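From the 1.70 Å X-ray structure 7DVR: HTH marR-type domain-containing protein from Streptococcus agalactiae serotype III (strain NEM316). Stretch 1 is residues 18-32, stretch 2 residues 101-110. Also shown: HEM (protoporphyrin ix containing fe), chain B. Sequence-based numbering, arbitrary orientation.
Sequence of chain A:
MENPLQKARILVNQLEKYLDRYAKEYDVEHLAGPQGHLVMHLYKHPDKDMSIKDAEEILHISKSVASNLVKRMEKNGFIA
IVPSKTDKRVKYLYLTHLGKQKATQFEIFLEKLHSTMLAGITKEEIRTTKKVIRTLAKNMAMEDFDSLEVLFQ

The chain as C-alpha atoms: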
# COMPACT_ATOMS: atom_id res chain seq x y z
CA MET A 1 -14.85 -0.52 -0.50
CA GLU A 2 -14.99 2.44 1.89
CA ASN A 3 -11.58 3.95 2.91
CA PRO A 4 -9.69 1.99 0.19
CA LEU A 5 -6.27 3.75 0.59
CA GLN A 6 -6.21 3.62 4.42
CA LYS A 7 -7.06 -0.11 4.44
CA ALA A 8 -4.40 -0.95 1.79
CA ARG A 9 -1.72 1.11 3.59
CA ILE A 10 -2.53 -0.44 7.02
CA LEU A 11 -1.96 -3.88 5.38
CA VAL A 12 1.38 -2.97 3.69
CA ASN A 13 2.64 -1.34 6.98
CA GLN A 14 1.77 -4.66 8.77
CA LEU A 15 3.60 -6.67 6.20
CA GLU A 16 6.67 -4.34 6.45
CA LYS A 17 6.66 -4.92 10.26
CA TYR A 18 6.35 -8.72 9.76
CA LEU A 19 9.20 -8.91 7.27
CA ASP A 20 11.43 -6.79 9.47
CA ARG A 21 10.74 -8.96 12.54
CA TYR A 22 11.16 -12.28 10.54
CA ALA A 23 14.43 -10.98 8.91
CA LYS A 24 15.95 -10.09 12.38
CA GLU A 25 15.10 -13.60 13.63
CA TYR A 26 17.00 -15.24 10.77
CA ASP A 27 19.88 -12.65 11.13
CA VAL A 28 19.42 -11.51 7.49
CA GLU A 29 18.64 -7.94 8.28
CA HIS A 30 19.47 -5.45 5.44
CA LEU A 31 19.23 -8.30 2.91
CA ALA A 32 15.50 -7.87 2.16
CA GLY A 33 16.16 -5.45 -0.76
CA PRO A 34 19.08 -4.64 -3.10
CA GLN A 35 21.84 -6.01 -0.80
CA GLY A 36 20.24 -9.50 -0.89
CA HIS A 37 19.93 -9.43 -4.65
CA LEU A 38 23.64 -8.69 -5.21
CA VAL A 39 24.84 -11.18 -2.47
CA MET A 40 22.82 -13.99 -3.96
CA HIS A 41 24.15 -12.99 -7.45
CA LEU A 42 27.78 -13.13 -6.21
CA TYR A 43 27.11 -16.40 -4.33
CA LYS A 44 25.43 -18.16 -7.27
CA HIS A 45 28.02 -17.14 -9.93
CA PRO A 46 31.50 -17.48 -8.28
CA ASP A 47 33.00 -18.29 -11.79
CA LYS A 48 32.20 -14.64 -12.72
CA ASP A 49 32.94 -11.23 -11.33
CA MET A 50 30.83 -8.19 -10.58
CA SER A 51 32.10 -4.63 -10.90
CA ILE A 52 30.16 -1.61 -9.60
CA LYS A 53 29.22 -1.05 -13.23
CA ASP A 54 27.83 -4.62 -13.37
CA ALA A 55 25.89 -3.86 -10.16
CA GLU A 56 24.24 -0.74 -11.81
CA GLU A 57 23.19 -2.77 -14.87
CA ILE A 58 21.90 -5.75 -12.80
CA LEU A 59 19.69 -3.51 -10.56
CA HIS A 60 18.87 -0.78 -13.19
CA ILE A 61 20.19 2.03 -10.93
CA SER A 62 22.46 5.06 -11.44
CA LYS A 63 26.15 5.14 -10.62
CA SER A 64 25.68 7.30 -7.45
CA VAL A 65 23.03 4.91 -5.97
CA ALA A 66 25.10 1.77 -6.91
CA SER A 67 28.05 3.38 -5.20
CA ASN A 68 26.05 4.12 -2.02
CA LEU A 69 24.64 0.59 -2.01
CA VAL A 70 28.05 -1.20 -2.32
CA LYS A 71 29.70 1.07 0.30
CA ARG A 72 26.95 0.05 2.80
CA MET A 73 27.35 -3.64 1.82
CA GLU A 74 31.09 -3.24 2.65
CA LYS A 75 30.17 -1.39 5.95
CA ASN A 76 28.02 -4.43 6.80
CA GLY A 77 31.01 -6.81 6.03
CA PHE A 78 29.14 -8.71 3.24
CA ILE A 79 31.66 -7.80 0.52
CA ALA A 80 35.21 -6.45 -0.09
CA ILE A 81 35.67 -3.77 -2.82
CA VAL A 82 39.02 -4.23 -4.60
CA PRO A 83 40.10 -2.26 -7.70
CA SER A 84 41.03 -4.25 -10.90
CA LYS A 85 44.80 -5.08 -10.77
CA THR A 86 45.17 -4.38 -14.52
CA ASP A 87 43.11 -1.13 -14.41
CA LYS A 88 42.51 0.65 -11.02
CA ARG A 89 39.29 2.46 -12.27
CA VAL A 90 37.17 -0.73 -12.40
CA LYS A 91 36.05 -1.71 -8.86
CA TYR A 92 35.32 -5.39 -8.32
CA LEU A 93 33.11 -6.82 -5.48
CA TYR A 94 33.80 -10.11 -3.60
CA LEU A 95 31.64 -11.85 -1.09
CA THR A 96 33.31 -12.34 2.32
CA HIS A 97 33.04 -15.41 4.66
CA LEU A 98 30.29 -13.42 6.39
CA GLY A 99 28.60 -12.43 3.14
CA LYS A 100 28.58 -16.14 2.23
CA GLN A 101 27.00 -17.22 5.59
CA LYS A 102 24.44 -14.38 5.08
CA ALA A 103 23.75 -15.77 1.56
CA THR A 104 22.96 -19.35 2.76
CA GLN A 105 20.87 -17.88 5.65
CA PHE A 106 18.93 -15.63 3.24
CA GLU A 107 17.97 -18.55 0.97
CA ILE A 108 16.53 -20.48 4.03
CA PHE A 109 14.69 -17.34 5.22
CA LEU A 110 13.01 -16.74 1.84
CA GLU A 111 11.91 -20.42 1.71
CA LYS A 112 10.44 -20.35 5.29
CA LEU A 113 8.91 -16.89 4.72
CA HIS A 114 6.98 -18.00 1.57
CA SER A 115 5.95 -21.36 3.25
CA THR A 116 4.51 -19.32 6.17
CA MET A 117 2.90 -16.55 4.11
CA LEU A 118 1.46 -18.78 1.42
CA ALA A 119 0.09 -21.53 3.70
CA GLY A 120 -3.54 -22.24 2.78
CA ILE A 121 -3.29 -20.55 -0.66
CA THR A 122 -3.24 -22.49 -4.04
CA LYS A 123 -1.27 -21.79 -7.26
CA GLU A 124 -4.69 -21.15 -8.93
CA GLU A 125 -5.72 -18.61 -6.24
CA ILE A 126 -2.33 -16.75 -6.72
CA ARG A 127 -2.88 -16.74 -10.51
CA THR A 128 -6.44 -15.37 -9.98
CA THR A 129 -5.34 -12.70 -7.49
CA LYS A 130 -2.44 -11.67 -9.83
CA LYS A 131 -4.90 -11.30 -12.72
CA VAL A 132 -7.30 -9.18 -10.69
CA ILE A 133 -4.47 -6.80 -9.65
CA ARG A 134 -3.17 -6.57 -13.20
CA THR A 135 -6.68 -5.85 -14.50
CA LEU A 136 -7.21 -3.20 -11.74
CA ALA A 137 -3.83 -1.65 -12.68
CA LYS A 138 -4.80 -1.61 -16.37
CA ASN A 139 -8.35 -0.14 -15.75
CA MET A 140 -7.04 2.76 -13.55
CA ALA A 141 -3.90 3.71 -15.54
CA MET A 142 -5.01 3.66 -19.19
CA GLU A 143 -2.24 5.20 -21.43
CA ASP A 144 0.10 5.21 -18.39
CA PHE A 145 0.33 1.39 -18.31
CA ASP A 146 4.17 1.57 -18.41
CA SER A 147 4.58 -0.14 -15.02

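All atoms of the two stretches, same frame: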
# COMPACT_ATOMS: atom_id res chain seq x y z
N TYR A 18 6.19 -7.26 9.76
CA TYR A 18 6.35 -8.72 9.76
C TYR A 18 7.68 -9.14 9.16
O TYR A 18 8.45 -9.90 9.69
CB TYR A 18 5.18 -9.32 8.99
CG TYR A 18 5.16 -10.82 9.02
CD1 TYR A 18 4.85 -11.48 10.19
CD2 TYR A 18 5.40 -11.57 7.88
CE1 TYR A 18 4.82 -12.86 10.25
CE2 TYR A 18 5.40 -12.95 7.93
CZ TYR A 18 5.09 -13.59 9.11
OH TYR A 18 5.13 -14.93 9.16
N LEU A 19 7.97 -8.58 7.99
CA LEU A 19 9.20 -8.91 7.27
C LEU A 19 10.41 -8.47 8.03
O LEU A 19 11.36 -9.20 8.09
CB LEU A 19 9.04 -8.13 5.97
CG LEU A 19 10.07 -8.28 4.89
CD1 LEU A 19 10.47 -9.73 4.67
CD2 LEU A 19 9.44 -7.66 3.65
N ASP A 20 10.35 -7.32 8.63
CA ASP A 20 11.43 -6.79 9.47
C ASP A 20 11.67 -7.68 10.68
O ASP A 20 12.79 -8.02 10.92
CB ASP A 20 11.13 -5.36 9.91
CG ASP A 20 11.47 -4.32 8.84
OD1 ASP A 20 12.20 -4.67 7.88
OD2 ASP A 20 11.03 -3.16 8.98
N ARG A 21 10.62 -8.05 11.38
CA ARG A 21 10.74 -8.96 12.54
C ARG A 21 11.28 -10.34 12.14
O ARG A 21 12.23 -10.75 12.78
CB ARG A 21 9.41 -9.05 13.28
CG ARG A 21 9.02 -7.72 13.91
CD ARG A 21 7.81 -7.79 14.82
NE ARG A 21 8.21 -8.38 16.09
CZ ARG A 21 8.42 -7.72 17.23
NH1 ARG A 21 8.80 -8.38 18.30
NH2 ARG A 21 8.24 -6.41 17.29
N TYR A 22 10.72 -10.97 11.11
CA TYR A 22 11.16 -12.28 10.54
C TYR A 22 12.64 -12.17 10.12
O TYR A 22 13.42 -13.03 10.47
CB TYR A 22 10.26 -12.63 9.34
CG TYR A 22 9.86 -14.07 9.11
CD1 TYR A 22 10.76 -15.12 9.22
CD2 TYR A 22 8.56 -14.38 8.76
CE1 TYR A 22 10.36 -16.44 9.02
CE2 TYR A 22 8.14 -15.70 8.59
CZ TYR A 22 9.04 -16.73 8.73
OH TYR A 22 8.64 -18.01 8.53
N ALA A 23 13.02 -11.14 9.36
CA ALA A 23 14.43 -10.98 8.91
C ALA A 23 15.41 -10.95 10.10
O ALA A 23 16.51 -11.62 10.00
CB ALA A 23 14.59 -9.72 8.02
N LYS A 24 15.07 -10.24 11.18
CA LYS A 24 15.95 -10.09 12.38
C LYS A 24 16.13 -11.46 13.02
O LYS A 24 17.24 -11.78 13.48
CB LYS A 24 15.38 -9.26 13.54
CG LYS A 24 15.09 -7.78 13.30
CD LYS A 24 16.11 -7.06 12.48
CE LYS A 24 15.55 -5.78 11.89
NZ LYS A 24 14.81 -6.01 10.62
N GLU A 25 15.06 -12.25 13.00
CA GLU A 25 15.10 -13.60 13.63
C GLU A 25 16.02 -14.56 12.89
O GLU A 25 16.64 -15.47 13.53
CB GLU A 25 13.70 -14.19 13.70
CG GLU A 25 13.12 -13.86 15.04
CD GLU A 25 11.98 -14.77 15.38
OE1 GLU A 25 11.97 -15.97 14.91
OE2 GLU A 25 11.07 -14.24 16.04
N TYR A 26 16.11 -14.39 11.58
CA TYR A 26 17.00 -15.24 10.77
C TYR A 26 18.36 -14.52 10.57
O TYR A 26 19.22 -15.07 9.92
CB TYR A 26 16.16 -15.74 9.58
CG TYR A 26 15.06 -16.74 10.00
CD1 TYR A 26 13.92 -16.33 10.69
CD2 TYR A 26 15.17 -18.12 9.77
CE1 TYR A 26 12.94 -17.24 11.12
CE2 TYR A 26 14.19 -19.04 10.17
CZ TYR A 26 13.07 -18.60 10.88
OH TYR A 26 12.08 -19.45 11.34
N ASP A 27 18.59 -13.37 11.20
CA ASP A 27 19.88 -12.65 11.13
C ASP A 27 20.18 -12.35 9.65
O ASP A 27 21.33 -12.54 9.22
CB ASP A 27 21.02 -13.48 11.73
CG ASP A 27 22.22 -12.68 12.20
OD1 ASP A 27 22.09 -11.47 12.40
OD2 ASP A 27 23.26 -13.31 12.43
N VAL A 28 19.18 -11.90 8.93
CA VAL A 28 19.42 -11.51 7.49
C VAL A 28 18.85 -10.14 7.31
O VAL A 28 18.31 -9.80 6.20
CB VAL A 28 18.82 -12.54 6.55
CG1 VAL A 28 19.64 -13.80 6.57
CG2 VAL A 28 17.36 -12.78 6.84
N GLU A 29 18.98 -9.36 8.36
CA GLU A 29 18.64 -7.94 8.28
C GLU A 29 19.43 -7.34 7.09
O GLU A 29 20.46 -7.87 6.71
CB GLU A 29 18.99 -7.25 9.59
CG GLU A 29 18.34 -5.90 9.76
CD GLU A 29 18.75 -5.12 11.01
OE1 GLU A 29 19.38 -5.71 11.93
OE2 GLU A 29 18.42 -3.92 11.06
N HIS A 30 18.90 -6.25 6.56
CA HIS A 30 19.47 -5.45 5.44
C HIS A 30 19.55 -6.28 4.16
O HIS A 30 20.04 -5.75 3.18
CB HIS A 30 20.87 -4.89 5.73
CG HIS A 30 21.03 -4.35 7.10
ND1 HIS A 30 21.93 -4.89 7.99
CD2 HIS A 30 20.43 -3.31 7.74
CE1 HIS A 30 21.88 -4.23 9.13
NE2 HIS A 30 20.97 -3.25 9.00
N LEU A 31 19.13 -7.53 4.15
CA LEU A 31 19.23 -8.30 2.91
C LEU A 31 17.89 -8.36 2.19
O LEU A 31 17.88 -8.85 1.04
CB LEU A 31 19.77 -9.69 3.18
CG LEU A 31 21.26 -9.70 3.43
CD1 LEU A 31 21.60 -10.84 4.34
CD2 LEU A 31 22.06 -9.78 2.13
N ALA A 32 16.84 -7.81 2.77
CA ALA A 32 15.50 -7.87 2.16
C ALA A 32 15.49 -7.20 0.80
O ALA A 32 14.76 -7.71 -0.02
CB ALA A 32 14.47 -7.22 3.04
N GLN A 101 27.95 -16.84 4.50
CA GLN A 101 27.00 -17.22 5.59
C GLN A 101 25.64 -16.51 5.42
O GLN A 101 24.55 -17.22 5.42
CB GLN A 101 27.63 -16.82 6.93
CG GLN A 101 29.00 -17.45 7.16
CD GLN A 101 29.15 -18.05 8.53
OE1 GLN A 101 28.72 -17.45 9.52
NE2 GLN A 101 29.75 -19.24 8.59
N LYS A 102 25.64 -15.17 5.33
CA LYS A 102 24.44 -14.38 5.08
C LYS A 102 23.72 -14.92 3.87
O LYS A 102 22.53 -14.90 3.90
CB LYS A 102 24.75 -12.91 4.83
CG LYS A 102 25.23 -12.18 6.04
CD LYS A 102 24.18 -12.15 7.13
CE LYS A 102 24.61 -11.23 8.23
NZ LYS A 102 23.90 -11.61 9.48
N ALA A 103 24.42 -15.24 2.76
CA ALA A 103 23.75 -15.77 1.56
C ALA A 103 22.99 -17.08 1.85
O ALA A 103 21.87 -17.26 1.33
CB ALA A 103 24.76 -16.00 0.48
N THR A 104 23.60 -18.04 2.55
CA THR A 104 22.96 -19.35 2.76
C THR A 104 21.79 -19.17 3.77
O THR A 104 20.75 -19.85 3.64
CB THR A 104 24.03 -20.34 3.22
OG1 THR A 104 24.73 -19.76 4.34
CG2 THR A 104 24.99 -20.69 2.10
N GLN A 105 21.92 -18.21 4.66
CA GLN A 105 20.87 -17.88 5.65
C GLN A 105 19.71 -17.22 4.92
O GLN A 105 18.58 -17.42 5.28
CB GLN A 105 21.39 -16.91 6.73
CG GLN A 105 22.26 -17.56 7.79
CD GLN A 105 23.01 -16.56 8.65
OE1 GLN A 105 22.55 -15.45 8.90
NE2 GLN A 105 24.14 -17.00 9.19
N PHE A 106 19.98 -16.42 3.91
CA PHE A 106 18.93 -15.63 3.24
C PHE A 106 18.06 -16.58 2.44
O PHE A 106 16.83 -16.37 2.37
CB PHE A 106 19.52 -14.58 2.29
CG PHE A 106 18.50 -13.58 1.79
CD1 PHE A 106 17.81 -12.75 2.66
CD2 PHE A 106 18.28 -13.42 0.42
CE1 PHE A 106 16.90 -11.81 2.19
CE2 PHE A 106 17.37 -12.48 -0.04
CZ PHE A 106 16.68 -11.67 0.84
N GLU A 107 18.69 -17.56 1.81
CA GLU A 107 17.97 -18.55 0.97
C GLU A 107 16.94 -19.32 1.83
O GLU A 107 15.80 -19.54 1.34
CB GLU A 107 18.95 -19.54 0.33
CG GLU A 107 18.95 -19.55 -1.17
CD GLU A 107 19.95 -20.54 -1.77
OE1 GLU A 107 20.95 -20.88 -1.08
OE2 GLU A 107 19.71 -20.99 -2.90
N ILE A 108 17.38 -19.78 3.00
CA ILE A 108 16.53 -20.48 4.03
C ILE A 108 15.37 -19.57 4.38
O ILE A 108 14.24 -19.96 4.25
CB ILE A 108 17.33 -20.87 5.30
CG1 ILE A 108 18.41 -21.92 5.01
CG2 ILE A 108 16.40 -21.31 6.42
CD1 ILE A 108 19.38 -22.17 6.16
N PHE A 109 15.68 -18.36 4.83
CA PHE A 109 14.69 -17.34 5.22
C PHE A 109 13.62 -17.18 4.15
O PHE A 109 12.45 -17.20 4.47
CB PHE A 109 15.36 -15.99 5.49
CG PHE A 109 14.42 -14.81 5.61
CD1 PHE A 109 13.62 -14.61 6.73
CD2 PHE A 109 14.34 -13.86 4.60
CE1 PHE A 109 12.77 -13.51 6.80
CE2 PHE A 109 13.53 -12.73 4.70
CZ PHE A 109 12.73 -12.57 5.79
N LEU A 110 14.01 -17.01 2.89
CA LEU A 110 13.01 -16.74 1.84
C LEU A 110 12.13 -17.97 1.70
O LEU A 110 10.90 -17.80 1.44
CB LEU A 110 13.70 -16.37 0.52
CG LEU A 110 14.26 -14.95 0.47
CD1 LEU A 110 14.93 -14.68 -0.87
CD2 LEU A 110 13.20 -13.89 0.70
CHA HEM B . 8.09 -15.77 -5.25
CHB HEM B . 11.34 -12.84 -3.43
CHC HEM B . 8.12 -11.48 -0.19
CHD HEM B . 4.71 -13.83 -2.54
C1A HEM B . 9.23 -15.11 -4.97
C2A HEM B . 10.42 -15.34 -5.66
C3A HEM B . 11.33 -14.52 -5.15
C4A HEM B . 10.71 -13.77 -4.17
CMA HEM B . 12.76 -14.42 -5.59
CAA HEM B . 10.66 -16.34 -6.77
CBA HEM B . 11.16 -17.68 -6.20
CGA HEM B . 11.41 -18.71 -7.29
O1A HEM B . 12.06 -18.38 -8.31
O2A HEM B . 11.00 -19.89 -7.18
C1B HEM B . 10.70 -12.25 -2.37
C2B HEM B . 11.40 -11.41 -1.51
C3B HEM B . 10.50 -11.03 -0.56
C4B HEM B . 9.25 -11.66 -0.91
CMB HEM B . 12.85 -11.03 -1.65
CAB HEM B . 10.66 -10.11 0.54
CBB HEM B . 11.76 -9.40 0.68
C1C HEM B . 6.90 -11.95 -0.57
C2C HEM B . 5.70 -11.58 -0.02
C3C HEM B . 4.72 -12.25 -0.70
C4C HEM B . 5.36 -13.03 -1.66
CMC HEM B . 5.57 -10.61 1.12
CAC HEM B . 3.29 -12.26 -0.45
CBC HEM B . 2.79 -11.80 0.69
C1D HEM B . 5.41 -14.55 -3.46
C2D HEM B . 4.73 -15.50 -4.30
C3D HEM B . 5.67 -16.06 -5.05
C4D HEM B . 6.91 -15.43 -4.65
CMD HEM B . 3.27 -15.84 -4.33
CAD HEM B . 5.46 -17.12 -6.10
CBD HEM B . 6.16 -18.44 -5.72
CGD HEM B . 6.02 -19.45 -6.85
O1D HEM B . 4.93 -20.05 -7.00
O2D HEM B . 6.98 -19.69 -7.62
NA HEM B . 9.42 -14.14 -4.06
NB HEM B . 9.45 -12.37 -1.97
NC HEM B . 6.66 -12.83 -1.55
ND HEM B . 6.70 -14.56 -3.70
FE HEM B . 7.98 -13.53 -2.88

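A helix that ends against a second helix often hands the packing over to the loop that follows it, and this MarR-type protein offers a compact example. Helix 18-25 and helix 101-110 run at 134° to each other, with axes no nearer than 10.6 Å. Side chains, chiefly the ring of Phe109, bridge that distance, and the segment after the first helix carries the contact on along helix 101-110, where Val28 CA comes within 5.9 Å of Phe106 CA.

Phe109 covers the most surface. Its CA-to-CB bond points sideways, but the t rotamer brings the ring among the residues of stretch 1. Val28 CG2 lies over one face, 4.1 Å from the ring centroid and 23° off the normal, a CH-pi contact. At the ring's edge, Leu19 CD1 approaches Phe109 CZ at 3.8 Å, and Tyr22 CD1 meets Phe109 CE1 at 3.5 Å. The latter belongs to an offset edge-to-face pair in which Phe109 turns its edge toward the face of Tyr22, the planes inclined at 77°.

Phe106, one turn earlier, serves the loop. Val28 CB sits at its edge, 4.0 Å from Phe106 CD1, and Leu31 CB lies 3.7 Å from the same CD1. A type II turn from Val28 to Leu31, with Leu31 N bonded to Val28 O at 3.2 Å, brings both residues to this ring.

Lys102 supplies the polar part. Asp27 leaves the helix with positive phi in a Schellman motif, and its carbonyl remains free to accept a hydrogen bond from the lysine, Lys102 NZ to Asp27 O at 2.7 Å. The same ammonium forms a salt bridge with the carboxylate, Lys102 NZ to Asp27 OD1 at 3.4 Å. A hydrogen bond and a longer salt bridge from Lys102 thus hold the exposed Asp27, while Phe106 and Phe109 pack with aliphatic side chains in the buried part.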